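PDB 4LUA: N-acetyltransferase from Staphylococcus aureus subsp. aureus, which probably transfers an acetyl group from acetyl-coenzyme A to an amine, as other members of the GNAT acetyltransferase family do. Local coordinates for residues L102-F105 against I106-Y109; N16-K19 against R20-T24. One frame throughout, in Å; residues are numbered along the deposited sequence.

How the contacts relate
Following the chain from the N terminus, contact 2 comes first, inside helix 15-25, which follows strand 6-9; contact 1 comes later, inside helix 96-112, between strands 83-91 and 117-123. Each contact joins neighbouring turns of one helix, so neither closes a long loop, and the two follow in series without nesting or crossing. The centres of contacts 1 and 2 lie about 22 Å apart; the nearest atoms of contacts 1 and 2 are about 8 Å apart, so they do not touch. What relates them is the four-stranded antiparallel sheet: residues 16-24 pack on strands 65-75 and 83-91, residues 102-109 on strands 55-62 and 65-75. Strand 65-75 therefore meets both helices within the GNAT domain.

Contact 1 of 2, residues L102-F105 against I106-Y109; sequences LINF and IINY
Phe105 and Tyr109, one turn apart on helix 96-112, lie side by side and point the same way. Over one face of the Phe105 ring sits Tyr109 CB, 4.0 Å from Phe105 CZ. In both residues CG stands anti to the backbone N (chi1 157° in Phe105, 174° in Tyr109), which sends the two rings out along the same flank; each also meets Phe58 of strand 55-62 edge to face.

Four i to i+4 hydrogen bonds satisfy the carbonyls of Leu102, Ile103, Asn104 and Phe105. Ile106 N donates to Leu102 O at 2.9 Å, and Asn108 N reaches Asn104 O at 3.0 Å. Tyr109 N to Phe105 O is the shortest, 2.8 Å with an N-H...O angle of 166°. Leu102 O also lies in plane at the edge of the Phe105 ring. Beyond the segments, Tyr109 O accepts from Asn113 ND2, while Asn108 OD1 has a weak bond from Arg111.

Ile106 is central to the apolar side of the helix. Its side chain crosses that of Phe105 at about a right angle, Ile106 CG1 3.9 Å from Phe105 CD2, and Ile106 CD1 comes within 4.1 Å of Ile103 CD1. Leu102 and Ile106 both continue onto Phe58 and Ala70 of the sheet, whereas Ile103 turns to helix 127-135. On another flank, the Ile107 side chain lies alongside Asn104, Ile107 CD1 3.9 Å from Asn104 OD1.

The chemistry is thus divided: main-chain bonds occupy the polar groups between the turns, and the buried aliphatic chains meet the sheet, the neighbouring helix and Phe138 of a loop through apolar packing, as expected of an amphipathic helix covering a sheet.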
loop_
_atom_site.group_PDB
_atom_site.type_symbol
_atom_site.label_atom_id
_atom_site.label_comp_id
_atom_site.label_asym_id
_atom_site.label_seq_id
_atom_site.Cartn_x
_atom_site.Cartn_y
_atom_site.Cartn_z
ATOM N N LEU A 102 -7.208 -2.943 6.648
ATOM C CA LEU A 102 -6.666 -3.340 5.347
ATOM C C LEU A 102 -5.288 -4.038 5.450
ATOM O O LEU A 102 -5.064 -5.126 4.875
ATOM C CB LEU A 102 -6.583 -2.099 4.411
ATOM C CG LEU A 102 -5.995 -2.386 3.034
ATOM C CD1 LEU A 102 -6.766 -3.480 2.222
ATOM C CD2 LEU A 102 -6.048 -1.079 2.263
ATOM N N ILE A 103 -4.332 -3.450 6.189
ATOM C CA ILE A 103 -2.995 -4.035 6.266
ATOM C C ILE A 103 -3.061 -5.327 7.109
ATOM O O ILE A 103 -2.358 -6.298 6.802
ATOM C CB ILE A 103 -1.999 -2.995 6.806
ATOM C CG1 ILE A 103 -1.980 -1.743 5.921
ATOM C CG2 ILE A 103 -0.631 -3.642 6.920
ATOM C CD1 ILE A 103 -1.678 -2.040 4.379
ATOM N N ASN A 104 -3.908 -5.392 8.155
ATOM C CA ASN A 104 -4.048 -6.682 8.878
ATOM C C ASN A 104 -4.588 -7.786 7.946
ATOM O O ASN A 104 -4.161 -8.968 8.009
ATOM C CB ASN A 104 -4.943 -6.570 10.113
ATOM C CG ASN A 104 -4.158 -6.217 11.354
ATOM O OD1 ASN A 104 -3.075 -6.754 11.582
ATOM N ND2 ASN A 104 -4.721 -5.333 12.196
ATOM N N PHE A 105 -5.539 -7.389 7.075
ATOM C CA PHE A 105 -5.979 -8.344 6.077
ATOM C C PHE A 105 -4.839 -8.789 5.173
ATOM O O PHE A 105 -4.730 -10.005 4.913
ATOM C CB PHE A 105 -7.179 -7.774 5.259
ATOM C CG PHE A 105 -7.321 -8.425 3.919
ATOM C CD1 PHE A 105 -8.039 -9.580 3.757
ATOM C CD2 PHE A 105 -6.627 -7.881 2.843
ATOM C CE1 PHE A 105 -8.135 -10.220 2.500
ATOM C CE2 PHE A 105 -6.616 -8.514 1.654
ATOM C CZ PHE A 105 -7.370 -9.711 1.463
ATOM N N ILE A 106 -4.021 -7.845 4.689
ATOM C CA ILE A 106 -2.892 -8.219 3.830
ATOM C C ILE A 106 -1.925 -9.193 4.539
ATOM O O ILE A 106 -1.477 -10.183 3.916
ATOM C CB ILE A 106 -2.188 -6.973 3.250
ATOM C CG1 ILE A 106 -3.148 -6.318 2.287
ATOM C CG2 ILE A 106 -0.862 -7.393 2.589
ATOM C CD1 ILE A 106 -2.612 -5.012 1.663
ATOM N N ILE A 107 -1.626 -8.950 5.821
ATOM C CA ILE A 107 -0.789 -9.885 6.576
ATOM C C ILE A 107 -1.406 -11.273 6.557
ATOM O O ILE A 107 -0.710 -12.302 6.275
ATOM C CB ILE A 107 -0.620 -9.437 8.037
ATOM C CG1 ILE A 107 0.237 -8.171 8.107
ATOM C CG2 ILE A 107 0.058 -10.527 8.857
ATOM C CD1 ILE A 107 0.084 -7.359 9.464
ATOM N N ASN A 108 -2.730 -11.373 6.838
ATOM C CA ASN A 108 -3.306 -12.737 6.779
ATOM C C ASN A 108 -3.367 -13.362 5.386
ATOM O O ASN A 108 -3.188 -14.549 5.226
ATOM C CB ASN A 108 -4.736 -12.745 7.398
ATOM C CG ASN A 108 -4.702 -12.595 8.889
ATOM O OD1 ASN A 108 -4.093 -13.415 9.576
ATOM N ND2 ASN A 108 -5.327 -11.531 9.413
ATOM N N TYR A 109 -3.672 -12.548 4.372
ATOM C CA TYR A 109 -3.671 -13.032 3.005
ATOM C C TYR A 109 -2.305 -13.611 2.671
ATOM O O TYR A 109 -2.164 -14.707 2.092
ATOM C CB TYR A 109 -4.066 -11.877 2.067
ATOM C CG TYR A 109 -3.955 -12.271 0.622
ATOM C CD1 TYR A 109 -5.068 -12.760 -0.057
ATOM C CD2 TYR A 109 -2.730 -12.139 -0.041
ATOM C CE1 TYR A 109 -4.950 -13.178 -1.385
ATOM C CE2 TYR A 109 -2.582 -12.544 -1.351
ATOM C CZ TYR A 109 -3.700 -13.059 -2.020
ATOM O OH TYR A 109 -3.619 -13.465 -3.349
#

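Contact 2 of 2, residues N16-K19 against R20-T24; sequences NEYK and RLVST
Val22 sets its CG1 over one face of the Tyr18 ring, 3.9 Å from the ring centroid and 27° off the normal, a CH-pi contact between successive turns of helix 15-25. The closest side-chain atoms of the two are Tyr18 CE2 and Val22 CG1 at 3.5 Å. A chi1 of -177° swings the Tyr18 ring beside its carbonyl carbon and onto the buried flank, where Thr69 of strand 65-75 and Met39 touch both residues. In the backbone of the same pair Val22 N donates to Tyr18 O almost straight, at 175°.

The solvent side is looser. Arg20 and Glu17 run alongside each other, with Arg20 NH1 3.6 Å from Glu17 CG, yet in the modelled conformer of Glu17, one of two, Glu17 OE2 and Arg20 NH2 stay 4.4 Å apart, beyond a salt bridge. A water links the main-chain Glu17 O, to which it donates at 2.8 Å, with Arg20 NH1, from which it accepts a weak bond. Lys19 is not loose: its extended chain touches Ile44 and its NZ forms a salt bridge with Asp41 OD1.

Toward the helix end, hydroxyls double the backbone bonds. Ser23 OG donates to Lys19 O at 2.8 Å, and Ser23 N reaches that oxygen from the opposite face of its plane; Thr24 OG1 and N likewise share Arg20 O.

Tyr18, Leu21 and Val22 thus pack the buried flank against the sheet, whereas any Glu17-Arg20 attraction is probably weak in this conformer.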
loop_
_atom_site.group_PDB
_atom_site.type_symbol
_atom_site.label_atom_id
_atom_site.label_comp_id
_atom_site.label_asym_id
_atom_site.label_seq_id
_atom_site.Cartn_x
_atom_site.Cartn_y
_atom_site.Cartn_z
ATOM N N ASN A 16 -12.186 2.316 -13.459
ATOM C CA ASN A 16 -12.815 3.634 -13.292
ATOM C C ASN A 16 -12.816 4.092 -11.843
ATOM O O ASN A 16 -12.293 5.194 -11.524
ATOM C CB ASN A 16 -14.223 3.674 -13.927
ATOM C CG ASN A 16 -14.168 3.529 -15.441
ATOM O OD1 ASN A 16 -13.148 3.887 -16.049
ATOM N ND2 ASN A 16 -15.255 2.997 -16.063
ATOM N N GLU A 17 -13.251 3.176 -10.968
ATOM C CA GLU A 17 -13.392 3.495 -9.558
ATOM C C GLU A 17 -12.009 3.666 -8.924
ATOM O O GLU A 17 -11.794 4.577 -8.067
ATOM C CB GLU A 17 -14.223 2.399 -8.870
ATOM C CG GLU A 17 -15.727 2.363 -9.295
ATOM C CD GLU A 17 -16.021 1.810 -10.707
ATOM O OE1 GLU A 17 -15.241 0.979 -11.255
ATOM O OE2 GLU A 17 -17.082 2.197 -11.269
ATOM N N TYR A 18 -11.070 2.827 -9.359
ATOM C CA TYR A 18 -9.748 2.865 -8.745
ATOM C C TYR A 18 -9.199 4.228 -9.103
ATOM O O TYR A 18 -8.629 4.965 -8.257
ATOM C CB TYR A 18 -8.890 1.731 -9.289
ATOM C CG TYR A 18 -7.517 1.651 -8.641
ATOM C CD1 TYR A 18 -7.295 0.815 -7.574
ATOM C CD2 TYR A 18 -6.461 2.406 -9.150
ATOM C CE1 TYR A 18 -6.038 0.760 -6.995
ATOM C CE2 TYR A 18 -5.208 2.348 -8.600
ATOM C CZ TYR A 18 -5.003 1.514 -7.513
ATOM O OH TYR A 18 -3.743 1.463 -6.901
ATOM N N LYS A 19 -9.409 4.609 -10.359
ATOM C CA LYS A 19 -8.708 5.787 -10.810
ATOM C C LYS A 19 -9.342 6.987 -10.112
ATOM O O LYS A 19 -8.620 7.938 -9.723
ATOM C CB LYS A 19 -8.822 5.907 -12.346
ATOM C CG LYS A 19 -8.123 7.128 -12.918
ATOM C CD LYS A 19 -8.163 7.104 -14.462
ATOM C CE LYS A 19 -7.896 8.482 -14.967
ATOM N NZ LYS A 19 -7.958 8.554 -16.455
ATOM N N ARG A 20 -10.649 6.890 -9.820
ATOM C CA ARG A 20 -11.289 8.014 -9.152
ATOM C C ARG A 20 -10.743 8.120 -7.732
ATOM O O ARG A 20 -10.502 9.238 -7.233
ATOM C CB ARG A 20 -12.794 7.809 -9.117
ATOM C CG ARG A 20 -13.605 8.882 -8.401
ATOM C CD ARG A 20 -15.092 8.496 -8.450
ATOM N NE ARG A 20 -15.487 8.034 -9.794
ATOM C CZ ARG A 20 -16.001 6.828 -10.075
ATOM N NH1 ARG A 20 -16.214 5.939 -9.100
ATOM N NH2 ARG A 20 -16.309 6.507 -11.338
ATOM N N LEU A 21 -10.535 6.974 -7.089
ATOM C CA LEU A 21 -10.077 7.075 -5.693
ATOM C C LEU A 21 -8.672 7.659 -5.626
ATOM O O LEU A 21 -8.359 8.592 -4.816
ATOM C CB LEU A 21 -10.027 5.682 -5.055
ATOM C CG LEU A 21 -9.341 5.601 -3.682
ATOM C CD1 LEU A 21 -10.283 6.199 -2.624
ATOM C CD2 LEU A 21 -9.000 4.110 -3.390
ATOM N N VAL A 22 -7.772 7.076 -6.419
ATOM C CA VAL A 22 -6.374 7.475 -6.272
ATOM C C VAL A 22 -6.133 8.910 -6.717
ATOM O O VAL A 22 -5.284 9.602 -6.110
ATOM C CB VAL A 22 -5.343 6.498 -6.898
ATOM C CG1 VAL A 22 -5.533 5.030 -6.306
ATOM C CG2 VAL A 22 -5.445 6.513 -8.421
ATOM N N SER A 23 -6.870 9.381 -7.718
ATOM C CA SER A 23 -6.712 10.770 -8.106
ATOM C C SER A 23 -7.343 11.695 -7.064
ATOM O O SER A 23 -6.871 12.813 -6.885
ATOM C CB SER A 23 -7.262 11.034 -9.507
ATOM O OG SER A 23 -8.630 10.698 -9.589
ATOM N N THR A 24 -8.365 11.227 -6.338
ATOM C CA THR A 24 -9.034 12.118 -5.383
ATOM C C THR A 24 -8.263 12.183 -4.051
ATOM O O THR A 24 -8.024 13.242 -3.462
ATOM C CB THR A 24 -10.481 11.685 -5.142
ATOM O OG1 THR A 24 -11.213 11.819 -6.374
ATOM C CG2 THR A 24 -11.116 12.584 -4.104
HETATM O O HOH W 1 -14.053 5.522 -6.611
#